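Local structure of uncharacterized novel protein (Burkholderia pseudomallei K96243, 3FJV) at residues T50-Y53 against Q54-M58; G69-A72 against E73-Y77. The protein is of unknown function, belongs to the DUF3501 family, and forms a two-chain assembly in which each chain joins helices to an antiparallel sheet. All coordinates share one frame; numbering follows the deposited sequence.

Contact 1. Residues T50-Y53 against Q54-M58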
loop_
_atom_site.group_PDB
_atom_site.type_symbol
_atom_site.label_atom_id
_atom_site.label_comp_id
_atom_site.label_asym_id
_atom_site.label_seq_id
_atom_site.Cartn_x
_atom_site.Cartn_y
_atom_site.Cartn_z
ATOM N N THR A 50 18.310 10.359 -4.291
ATOM C CA THR A 50 17.149 9.807 -3.630
ATOM C C THR A 50 16.930 8.352 -4.028
ATOM O O THR A 50 16.536 7.544 -3.175
ATOM C CB THR A 50 15.839 10.606 -3.861
ATOM O OG1 THR A 50 15.455 10.570 -5.244
ATOM C CG2 THR A 50 15.982 12.084 -3.411
ATOM N N ILE A 51 17.203 8.020 -5.286
ATOM C CA ILE A 51 16.942 6.661 -5.802
ATOM C C ILE A 51 18.016 5.668 -5.297
ATOM O O ILE A 51 17.684 4.618 -4.773
ATOM C CB ILE A 51 16.791 6.637 -7.364
ATOM C CG1 ILE A 51 15.592 7.509 -7.790
ATOM C CG2 ILE A 51 16.526 5.151 -7.830
ATOM C CD1 ILE A 51 15.520 7.836 -9.302
ATOM N N ARG A 52 19.293 6.030 -5.424
ATOM C CA ARG A 52 20.416 5.227 -4.924
ATOM C C ARG A 52 20.265 4.873 -3.441
ATOM O O ARG A 52 20.473 3.711 -3.049
ATOM C CB ARG A 52 21.720 5.962 -5.208
ATOM C CG ARG A 52 22.987 5.230 -5.009
ATOM C CD ARG A 52 24.113 5.858 -5.830
ATOM N NE ARG A 52 25.369 5.192 -5.533
ATOM C CZ ARG A 52 26.170 5.479 -4.514
ATOM N NH1 ARG A 52 25.914 6.515 -3.717
ATOM N NH2 ARG A 52 27.246 4.745 -4.285
ATOM N N TYR A 53 19.851 5.842 -2.649
ATOM C CA TYR A 53 19.557 5.639 -1.243
ATOM C C TYR A 53 18.432 4.625 -1.030
ATOM O O TYR A 53 18.560 3.706 -0.230
ATOM C CB TYR A 53 19.157 6.956 -0.605
ATOM C CG TYR A 53 18.712 6.857 0.830
ATOM C CD1 TYR A 53 19.635 6.611 1.834
ATOM C CD2 TYR A 53 17.391 7.017 1.195
ATOM C CE1 TYR A 53 19.264 6.497 3.167
ATOM C CE2 TYR A 53 16.999 6.964 2.560
ATOM C CZ TYR A 53 17.941 6.700 3.527
ATOM O OH TYR A 53 17.619 6.645 4.864
ATOM N N GLN A 54 17.322 4.779 -1.751
ATOM C CA GLN A 54 16.259 3.847 -1.553
ATOM C C GLN A 54 16.716 2.428 -1.876
ATOM O O GLN A 54 16.299 1.485 -1.201
ATOM C CB GLN A 54 15.030 4.226 -2.389
ATOM C CG GLN A 54 14.231 5.355 -1.759
ATOM C CD GLN A 54 13.199 5.928 -2.685
ATOM O OE1 GLN A 54 13.401 7.017 -3.304
ATOM N NE2 GLN A 54 12.111 5.222 -2.822
ATOM N N ILE A 55 17.469 2.272 -2.956
ATOM C CA ILE A 55 17.966 0.938 -3.348
ATOM C C ILE A 55 18.893 0.403 -2.274
ATOM O O ILE A 55 18.752 -0.726 -1.810
ATOM C CB ILE A 55 18.649 0.911 -4.740
ATOM C CG1 ILE A 55 17.663 1.261 -5.855
ATOM C CG2 ILE A 55 19.266 -0.477 -4.995
ATOM C CD1 ILE A 55 18.360 1.722 -7.119
ATOM N N HIS A 56 19.819 1.230 -1.819
ATOM C CA HIS A 56 20.699 0.813 -0.745
ATOM C C HIS A 56 19.899 0.353 0.503
ATOM O O HIS A 56 20.205 -0.684 1.135
ATOM C CB HIS A 56 21.654 1.954 -0.384
ATOM C CG HIS A 56 22.818 2.128 -1.326
ATOM N ND1 HIS A 56 23.430 3.346 -1.504
ATOM C CD2 HIS A 56 23.536 1.238 -2.043
ATOM C CE1 HIS A 56 24.483 3.197 -2.295
ATOM N NE2 HIS A 56 24.577 1.931 -2.628
ATOM N N GLU A 57 18.878 1.118 0.846
ATOM C CA GLU A 57 18.033 0.837 1.989
ATOM C C GLU A 57 17.267 -0.494 1.837
ATOM O O GLU A 57 17.282 -1.347 2.733
ATOM C CB GLU A 57 17.076 2.021 2.243
ATOM C CG GLU A 57 17.687 3.207 3.041
ATOM C CD GLU A 57 18.128 2.796 4.417
ATOM O OE1 GLU A 57 17.259 2.369 5.205
ATOM O OE2 GLU A 57 19.336 2.838 4.705
HETATM N N MSE A 58 16.710 -0.716 0.663
HETATM C CA MSE A 58 16.039 -1.969 0.411
HETATM C C MSE A 58 16.976 -3.172 0.527
HETATM O O MSE A 58 16.654 -4.151 1.206
HETATM C CB MSE A 58 15.401 -1.990 -0.983
HETATM C CG MSE A 58 14.589 -3.315 -1.313
HETATM SE SE MSE A 58 12.895 -3.494 -0.476
HETATM C CE MSE A 58 11.739 -2.749 -1.880
#
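The carbonyl oxygen of Arg-52 takes the backbone N-H of His-56, with O to N at 2.8 Å and an N-H...O angle of 167°. This is one rung of the i to i+4 ladder in the alpha helix 48-62. Tyr-53 O accepts Glu-57 N at the same length, 2.8 Å. On top of these rungs lie two side-chain pairs of the same spacing.

In the first, His-56 sets its CE1 over the centre of the Arg-52 guanidinium, 3.6 Å from CZ. The two planes stand 74° apart, so the imidazole meets the flat group edge-on. Arg-52 reaches this place because its CG lies anti to the backbone N (chi1 -169°) and the chain runs extended to NE. Both polar ends are tied down from the N-terminal segment: Arg-52 NE to Ser-8 O, and His-56 NE2 to Leu-10 N.

In the second pair, Glu-57 CG lies over one face of the Tyr-53 ring. It is a CH-pi contact. The Glu-57 carboxylate runs on to Arg-19, in a salt bridge, and to Tyr-15 OH, while Tyr-53 OH bonds His-23. All three belong to helix 12-30, which the pair therefore joins to helix 48-62. Glu-57 CG sits 3.7 Å from the Tyr-53 ring centroid, offset toward the rim.

Contact 2. Residues G69-A72 against E73-Y77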
loop_
_atom_site.group_PDB
_atom_site.type_symbol
_atom_site.label_atom_id
_atom_site.label_comp_id
_atom_site.label_asym_id
_atom_site.label_seq_id
_atom_site.Cartn_x
_atom_site.Cartn_y
_atom_site.Cartn_z
ATOM N N GLY A 69 18.912 -10.655 -7.554
ATOM C CA GLY A 69 18.164 -9.909 -6.540
ATOM C C GLY A 69 18.501 -8.430 -6.501
ATOM O O GLY A 69 17.611 -7.584 -6.330
ATOM N N ILE A 70 19.784 -8.113 -6.608
ATOM C CA ILE A 70 20.189 -6.708 -6.771
ATOM C C ILE A 70 19.539 -6.128 -8.031
ATOM O O ILE A 70 18.941 -5.069 -7.996
ATOM C CB ILE A 70 21.731 -6.531 -6.826
ATOM C CG1 ILE A 70 22.352 -6.960 -5.479
ATOM C CG2 ILE A 70 22.059 -5.083 -7.185
ATOM C CD1 ILE A 70 23.811 -7.387 -5.523
ATOM N N GLN A 71 19.636 -6.838 -9.153
ATOM C CA GLN A 71 19.091 -6.318 -10.415
ATOM C C GLN A 71 17.598 -6.077 -10.320
ATOM O O GLN A 71 17.099 -5.089 -10.864
ATOM C CB GLN A 71 19.377 -7.251 -11.609
ATOM C CG GLN A 71 19.100 -6.605 -12.993
ATOM C CD GLN A 71 19.873 -5.307 -13.181
ATOM O OE1 GLN A 71 21.084 -5.297 -13.024
ATOM N NE2 GLN A 71 19.174 -4.212 -13.542
ATOM N N ALA A 72 16.897 -6.954 -9.606
ATOM C CA ALA A 72 15.453 -6.849 -9.452
ATOM C C ALA A 72 15.077 -5.568 -8.680
ATOM O O ALA A 72 14.048 -4.969 -8.963
ATOM C CB ALA A 72 14.887 -8.108 -8.765
ATOM N N GLU A 73 15.897 -5.153 -7.707
ATOM C CA GLU A 73 15.598 -3.887 -7.039
ATOM C C GLU A 73 15.903 -2.699 -7.928
ATOM O O GLU A 73 15.137 -1.749 -7.956
ATOM C CB GLU A 73 16.344 -3.740 -5.711
ATOM C CG GLU A 73 16.113 -4.846 -4.688
ATOM C CD GLU A 73 14.635 -5.096 -4.396
ATOM O OE1 GLU A 73 13.775 -4.189 -4.602
ATOM O OE2 GLU A 73 14.335 -6.223 -3.958
ATOM N N LEU A 74 17.022 -2.724 -8.665
ATOM C CA LEU A 74 17.298 -1.662 -9.661
ATOM C C LEU A 74 16.115 -1.493 -10.626
ATOM O O LEU A 74 15.653 -0.362 -10.951
ATOM C CB LEU A 74 18.588 -2.010 -10.431
ATOM C CG LEU A 74 19.936 -1.635 -9.779
ATOM C CD1 LEU A 74 21.067 -2.397 -10.454
ATOM C CD2 LEU A 74 20.230 -0.112 -9.829
ATOM N N ASP A 75 15.583 -2.622 -11.094
ATOM C CA ASP A 75 14.528 -2.573 -12.105
ATOM C C ASP A 75 13.233 -2.127 -11.458
ATOM O O ASP A 75 12.450 -1.429 -12.067
ATOM C CB ASP A 75 14.304 -3.941 -12.734
ATOM C CG ASP A 75 15.466 -4.417 -13.587
ATOM O OD1 ASP A 75 16.347 -3.623 -13.911
ATOM O OD2 ASP A 75 15.495 -5.619 -13.942
ATOM N N ALA A 76 13.009 -2.481 -10.182
ATOM C CA ALA A 76 11.795 -2.056 -9.495
ATOM C C ALA A 76 11.723 -0.532 -9.286
ATOM O O ALA A 76 10.605 0.069 -9.282
ATOM C CB ALA A 76 11.650 -2.755 -8.148
ATOM N N TYR A 77 12.885 0.072 -9.052
ATOM C CA TYR A 77 12.998 1.511 -8.845
ATOM C C TYR A 77 13.241 2.360 -10.110
ATOM O O TYR A 77 13.191 3.586 -10.029
ATOM C CB TYR A 77 14.064 1.828 -7.770
ATOM C CG TYR A 77 13.597 1.515 -6.338
ATOM C CD1 TYR A 77 12.894 2.453 -5.598
ATOM C CD2 TYR A 77 13.863 0.283 -5.738
ATOM C CE1 TYR A 77 12.489 2.185 -4.295
ATOM C CE2 TYR A 77 13.479 0.013 -4.474
ATOM C CZ TYR A 77 12.796 0.979 -3.728
ATOM O OH TYR A 77 12.356 0.723 -2.451
HETATM O O HOH W 1 15.399 -8.436 -4.952
#
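Gln-71 NE2 donates to Asp-75 OD1 across one turn of helix 67-77, an i to i+4 side-chain bond on an alpha helix. Gln-71 NE2 lies 2.9 Å from Asp-75 OD1, at an N-H...O angle of 157°. The oxygen lies in the amide plane of Gln-71, but the donor comes from above the carboxylate plane. Amide and carboxylate are turned 47° against each other. With CG anti to the backbone N, the bend of Gln-71 at chi2 (56°) turns the amide toward Asp-75, one turn on. The other end of this amide, OE1, has a weak hydrogen bond from Arg-6.

The main-chain i to i+4 bonds run alongside. Gln-71 O takes Asp-75 N at 2.9 Å, so this pair of residues is joined twice, once by main chain and once by side chain. Ile-70 O takes Leu-74 N in a nearly straight bond, and also a weak second one from Glu-73 N. Ala-72 O takes Ala-76 N.

Gly-69 O has two donors. Glu-73 N lies 3.3 Å from Gly-69 O, a long rung. A water gives it a much shorter bond, 2.7 Å from the water oxygen to Gly-69 O. The same water donates to Glu-73 OE2 at 2.6 Å, and so bridges main chain and carboxylate. Glu-73 CG passes 3.5 Å from Gly-69 O, and the bend at chi2 turns the carboxylate to the water.

Ile-70 CG2 makes a loose apolar touch with Leu-74 CD1 at 4.3 Å, and the Gln-71 amide also lies against that methyl. Glu-73 OE2 thus takes both a water hydrogen bond and a salt bridge from Arg-107 of the second subunit, which would probably favour the ionised form and ties this helix to the subunit interface.

In the fold
Contacts 1 and 2 lie on consecutive helices, 48-62 and 67-77, with their centres about 11 Å apart. The helices pack directly on each other. Ile-55 CD1 meets Leu-74 CD2 at 3.8 Å, an apolar touch. The selenomethionine Met-58 lies against the other helix at two places: its CG is 3.5 Å from Glu-73 OE1, and its CE is 3.6 Å from Tyr-77 OH. Helix 67-77 is a second helix neighbour of helix 48-62, besides helix 12-30. Both contacts reach the second subunit, at its Thr-99 and Gln-100 for contact 1 and at its Ala-103 and Arg-107 for contact 2. A glycerol, probably from crystallisation, lies about 5 Å from the Glu-73 side chain.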